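Local coordinates for protein thermophilic dibenzothiophene desulfurization enzyme C (Paenibacillus sp. A11-2, PDB 5XDC) that probably catalyses the FMNH2- and oxygen-dependent oxidation of dibenzothiophene to its 5-oxide and on to the 5,5-dioxide, as a tetrameric flavin monooxygenase, at residues W122-S128 with A165-F171; K156-S162 with T210-V215. All blocks are in the same frame, centred on the assembly; numbering follows the deposited sequence.

Contact 1: W122-S128 with A165-F171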
# COMPACT_ATOMS: atom_id res chain seq x y z
N TRP B 122 19.96 -31.25 25.29
CA TRP B 122 20.46 -30.92 23.96
C TRP B 122 19.75 -29.71 23.36
O TRP B 122 18.53 -29.63 23.35
CB TRP B 122 20.30 -32.09 23.01
CG TRP B 122 21.31 -33.17 23.18
CD1 TRP B 122 22.31 -33.24 24.12
CD2 TRP B 122 21.42 -34.35 22.39
NE1 TRP B 122 23.03 -34.40 23.95
CE2 TRP B 122 22.50 -35.10 22.90
CE3 TRP B 122 20.70 -34.86 21.31
CZ2 TRP B 122 22.89 -36.31 22.34
CZ3 TRP B 122 21.08 -36.07 20.76
CH2 TRP B 122 22.16 -36.79 21.28
N PHE B 123 20.56 -28.80 22.83
CA PHE B 123 20.12 -27.66 22.02
C PHE B 123 20.72 -27.92 20.64
O PHE B 123 21.94 -27.96 20.50
CB PHE B 123 20.63 -26.36 22.66
CG PHE B 123 19.81 -25.13 22.36
CD1 PHE B 123 19.26 -24.91 21.12
CD2 PHE B 123 19.63 -24.18 23.35
CE1 PHE B 123 18.54 -23.74 20.87
CE2 PHE B 123 18.91 -23.02 23.10
CZ PHE B 123 18.36 -22.83 21.86
N LEU B 124 19.87 -28.19 19.65
CA LEU B 124 20.32 -28.65 18.34
C LEU B 124 20.69 -27.47 17.45
O LEU B 124 20.02 -26.43 17.45
CB LEU B 124 19.24 -29.48 17.64
CG LEU B 124 18.71 -30.73 18.37
CD1 LEU B 124 17.53 -31.33 17.63
CD2 LEU B 124 19.82 -31.75 18.52
N GLY B 125 21.78 -27.65 16.68
CA GLY B 125 22.21 -26.68 15.70
C GLY B 125 22.17 -27.24 14.29
O GLY B 125 21.96 -28.44 14.06
N ASN B 126 22.38 -26.34 13.32
CA ASN B 126 22.12 -26.63 11.92
C ASN B 126 23.36 -26.32 11.09
O ASN B 126 23.93 -25.24 11.21
CB ASN B 126 20.92 -25.80 11.45
CG ASN B 126 20.48 -26.14 10.07
OD1 ASN B 126 20.88 -25.48 9.10
ND2 ASN B 126 19.65 -27.16 9.95
N ALA B 127 23.77 -27.27 10.24
CA ALA B 127 24.93 -27.08 9.36
C ALA B 127 24.90 -27.98 8.14
O ALA B 127 25.70 -28.90 8.04
CB ALA B 127 26.20 -27.32 10.13
N SER B 128 24.02 -27.73 7.17
CA SER B 128 23.06 -26.65 7.16
C SER B 128 21.97 -27.09 6.19
O SER B 128 22.28 -27.70 5.16
CB SER B 128 23.69 -25.34 6.69
OG SER B 128 22.68 -24.40 6.33
N ALA B 165 26.24 -25.88 20.26
CA ALA B 165 25.25 -26.88 19.88
C ALA B 165 25.68 -28.25 20.38
O ALA B 165 26.81 -28.69 20.13
CB ALA B 165 25.08 -26.93 18.36
N ASP B 166 24.77 -28.95 21.07
CA ASP B 166 25.09 -30.30 21.52
C ASP B 166 25.20 -31.28 20.38
O ASP B 166 26.00 -32.23 20.44
CB ASP B 166 24.06 -30.75 22.55
CG ASP B 166 24.03 -29.86 23.75
OD1 ASP B 166 24.86 -30.06 24.64
OD2 ASP B 166 23.22 -28.91 23.80
N ARG B 167 24.39 -31.11 19.33
CA ARG B 167 24.45 -31.88 18.11
C ARG B 167 24.20 -30.92 16.95
O ARG B 167 23.47 -29.94 17.10
CB ARG B 167 23.41 -33.02 18.06
CG ARG B 167 23.64 -34.18 19.04
CD ARG B 167 24.88 -34.95 18.65
NE ARG B 167 25.08 -36.18 19.42
CZ ARG B 167 25.68 -36.25 20.61
NH1 ARG B 167 26.14 -35.17 21.20
NH2 ARG B 167 25.84 -37.43 21.20
N LEU B 168 24.82 -31.22 15.82
CA LEU B 168 24.60 -30.52 14.56
C LEU B 168 23.87 -31.44 13.59
O LEU B 168 24.28 -32.58 13.36
CB LEU B 168 25.91 -30.07 13.93
CG LEU B 168 26.74 -29.07 14.72
CD1 LEU B 168 28.10 -28.86 14.06
CD2 LEU B 168 25.99 -27.77 14.83
N LEU B 169 22.81 -30.92 12.99
CA LEU B 169 22.18 -31.55 11.84
C LEU B 169 22.95 -31.14 10.59
O LEU B 169 22.94 -29.97 10.20
CB LEU B 169 20.71 -31.12 11.76
CG LEU B 169 19.91 -31.67 10.59
CD1 LEU B 169 19.82 -33.22 10.65
CD2 LEU B 169 18.50 -31.04 10.56
N VAL B 170 23.63 -32.10 9.96
CA VAL B 170 24.58 -31.82 8.89
C VAL B 170 24.04 -32.41 7.59
O VAL B 170 23.43 -33.49 7.58
CB VAL B 170 25.98 -32.39 9.23
CG1 VAL B 170 26.93 -32.18 8.08
CG2 VAL B 170 26.53 -31.75 10.48
N PHE B 171 24.27 -31.69 6.48
CA PHE B 171 23.89 -32.12 5.15
C PHE B 171 25.10 -32.09 4.23
O PHE B 171 25.90 -31.15 4.29
CB PHE B 171 22.80 -31.23 4.57
CG PHE B 171 21.49 -31.34 5.29
CD1 PHE B 171 21.25 -30.62 6.44
CD2 PHE B 171 20.49 -32.15 4.80
CE1 PHE B 171 20.04 -30.72 7.10
CE2 PHE B 171 19.28 -32.25 5.47
CZ PHE B 171 19.06 -31.53 6.60
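Two parallel strands of the beta domain in an acyl-CoA dehydrogenase-type fold meet where 124-127 pairs with 167-171, Gly-125 lying beside Leu-168 and Asn-126 beside Leu-169. The ladder is regular at its centre: Gly-125 N donates to Arg-167 O, Leu-169 N to Gly-125 O at 2.8 Å, and Ala-127 N to Leu-169 O. Toward the start of both segments a side chain joins the backbone in the pairing. Asp-166 turns its carboxylate to the residues that lead into strand 124-127, and OD2 accepts the Phe-123 N-H at 2.8 Å, the donor lying on the anti side and 25° out of the carboxylate plane; Asp-166 N returns a bond to Phe-123 O at 3.1 Å. The same OD2 forms a salt bridge with Arg-50, which probably stabilises the negative charge. The indole of Trp-122 is folded against this end. Its CD1 rests 3.4 Å from Asp-166 CB, and Arg-167 reaches across its six-membered ring, with CG 3.6 Å from the ring centroid in a CH-pi contact. A bend at chi2 (-68°) carries the Arg-167 chain over the indole, where CZ2 of Trp-122 sits over the centre of the guanidinium, 3.3 Å from Arg-167 CZ, the two planes 39° apart. Arg-167 NH1 is tied to its neighbour's carbonyl, Asp-166 O, at 3.0 Å, which helps to fix the rotation of the group. Glycine at 125 suits the tight place between Ala-165 CB and Leu-168 CD2. At the far end lie Asn-126 and Ser-128, which bind FMN in another structure of this enzyme; Asn-126 ND2 bonds Asn-97. Helix 85-104 packs on Leu-124 and Leu-169, helix 107-119 on Trp-122, and strand 184-190 flanks 167-171 on its other edge.

Contact 2: K156-S162 with T210-V215. With IND (indole), chain J.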
# COMPACT_ATOMS: atom_id res chain seq x y z
N LYS B 156 30.50 -24.96 5.09
CA LYS B 156 29.06 -24.74 4.96
C LYS B 156 28.73 -23.34 5.46
O LYS B 156 29.13 -22.97 6.56
CB LYS B 156 28.31 -25.79 5.79
CG LYS B 156 26.84 -25.95 5.47
CD LYS B 156 26.65 -26.61 4.12
CE LYS B 156 25.94 -27.96 4.24
NZ LYS B 156 25.69 -28.54 2.90
N ALA B 157 28.02 -22.56 4.66
CA ALA B 157 27.57 -21.24 5.11
C ALA B 157 26.18 -21.32 5.74
O ALA B 157 25.43 -22.29 5.57
CB ALA B 157 27.56 -20.25 3.94
N PHE B 158 25.84 -20.27 6.49
CA PHE B 158 24.53 -20.09 7.11
C PHE B 158 24.16 -21.32 7.94
O PHE B 158 23.17 -22.00 7.69
CB PHE B 158 23.46 -19.79 6.07
CG PHE B 158 23.47 -18.35 5.60
CD1 PHE B 158 22.80 -17.37 6.31
CD2 PHE B 158 24.17 -17.99 4.46
CE1 PHE B 158 22.81 -16.05 5.88
CE2 PHE B 158 24.20 -16.68 4.03
CZ PHE B 158 23.52 -15.70 4.74
N CYS B 159 24.97 -21.55 8.97
CA CYS B 159 24.80 -22.66 9.89
C CYS B 159 24.17 -22.16 11.19
O CYS B 159 24.82 -22.05 12.24
CB CYS B 159 26.14 -23.33 10.13
SG CYS B 159 26.86 -24.05 8.69
N SER B 160 22.88 -21.86 11.12
CA SER B 160 22.21 -21.23 12.25
C SER B 160 22.35 -22.05 13.52
O SER B 160 22.19 -23.28 13.52
CB SER B 160 20.72 -21.03 11.93
OG SER B 160 20.58 -20.27 10.75
N GLY B 161 22.62 -21.37 14.63
CA GLY B 161 22.73 -22.03 15.91
C GLY B 161 23.87 -23.01 15.99
O GLY B 161 23.82 -23.94 16.81
N SER B 162 24.92 -22.82 15.20
CA SER B 162 26.00 -23.79 15.15
C SER B 162 26.96 -23.68 16.32
O SER B 162 27.77 -24.60 16.52
CB SER B 162 26.77 -23.66 13.83
OG SER B 162 27.24 -22.35 13.62
N THR B 210 22.45 -15.26 16.55
CA THR B 210 22.04 -16.58 16.08
C THR B 210 23.21 -17.44 15.62
O THR B 210 22.98 -18.58 15.21
CB THR B 210 21.03 -16.46 14.93
OG1 THR B 210 21.62 -15.80 13.80
CG2 THR B 210 19.77 -15.71 15.40
N ASP B 211 24.43 -16.93 15.68
CA ASP B 211 25.62 -17.66 15.23
C ASP B 211 25.39 -18.41 13.92
O ASP B 211 25.60 -19.62 13.80
CB ASP B 211 26.11 -18.59 16.32
CG ASP B 211 27.10 -17.90 17.24
OD1 ASP B 211 28.23 -17.60 16.77
OD2 ASP B 211 26.74 -17.68 18.39
N SER B 212 24.98 -17.64 12.91
CA SER B 212 24.63 -18.18 11.60
C SER B 212 25.78 -18.07 10.61
O SER B 212 25.56 -17.99 9.40
CB SER B 212 23.38 -17.49 11.08
OG SER B 212 22.27 -17.81 11.90
N GLY B 213 27.00 -18.07 11.12
CA GLY B 213 28.17 -18.16 10.28
C GLY B 213 28.43 -19.54 9.72
O GLY B 213 27.51 -20.35 9.58
N SER B 214 29.69 -19.83 9.40
CA SER B 214 30.03 -21.04 8.68
C SER B 214 30.60 -22.11 9.61
O SER B 214 31.01 -21.84 10.75
CB SER B 214 31.02 -20.74 7.55
OG SER B 214 32.21 -20.20 8.06
N VAL B 215 30.58 -23.34 9.12
CA VAL B 215 31.19 -24.49 9.77
C VAL B 215 32.06 -25.18 8.74
O VAL B 215 31.61 -25.44 7.62
CB VAL B 215 30.14 -25.47 10.33
CG1 VAL B 215 30.82 -26.75 10.86
CG2 VAL B 215 29.32 -24.81 11.42
N1 IND J . 19.69 -14.91 9.82
C2 IND J . 20.05 -15.95 10.55
C3 IND J . 20.00 -16.91 9.72
C4 IND J . 19.47 -17.44 7.34
C5 IND J . 19.06 -16.80 6.16
C6 IND J . 18.82 -15.42 6.14
C7 IND J . 18.99 -14.66 7.30
C8 IND J . 19.40 -15.28 8.46
C9 IND J . 19.64 -16.70 8.48
O HOH W 1 29.91 -20.30 12.76
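Ser-212 OG lies among three oxygens and the bound indole: it is 2.8 Å from Thr-210 OG1 and 3.2 Å from Ser-160 OG, with a longer, weak approach to Thr-210 O. Either hydroxyl of the Ser-160/Ser-212 pair could donate. Ser-160 OG stands beside its own backbone N, anti to the carbonyl carbon (chi1 -56°), which places it 3.6 Å from indole C3, while Ser-212 OG comes to 3.2 Å from C2 of the same ligand. Phe-158 reaches the benzo part of the ligand, its CD1 3.5 Å from indole C4; Ala-369 of the second subunit also packs on this phenyl ring. Behind the pocket, backbone bonds hold the two loops together. Gly-161 N donates to Thr-210 O, Cys-159 N to Gly-213 O, and Lys-156 and Val-215 exchange both of their bonds as an antiparallel hydrogen-bonded pair. A type II turn from Cys-159 to Ser-162 brings Ser-162 back under the second loop, where Val-215 CG2 touches the CB atoms of Ser-162 and Cys-159, each at 3.7 Å. One water, donating to Ser-214 O at 2.8 Å, lies between Ser-214 and Ser-162. Asp-211 OD2 is hydrogen-bonded to Thr-41 OG1, outside the two loops. With Phe-158, Ser-160, Thr-210 and Ser-212 all lining it, the paired loops form one wall of the indole pocket; Ser-160 also binds FMN in another structure of the protein, consistent with this wall facing both substrate and flavin in a DszC-family monooxygenase.

How the contacts relate
Both contacts are largely buried, with centres 10 Å apart, yet they show two ways of joining distant chain. Contact 1 is regular parallel pairing inside the beta domain, finished by Arg-167 lying over the Trp-122 ring at its partly exposed end; contact 2 joins irregular loops, with serine and threonine hydroxyls and a phenylalanine ring meeting the ligand, and that ring also packing on a second subunit. Their segments alternate along the chain, and the two sites touch directly: Asn-126 N lies 3.1 Å from Ser-160 O, and Ser-128 OG 2.8 Å from Phe-158 O, both probable hydrogen bonds. Lys-156 NZ is also hydrogen-bonded to Phe-171 O. Segment 122-128 is thus fastened to the loop lining the indole pocket.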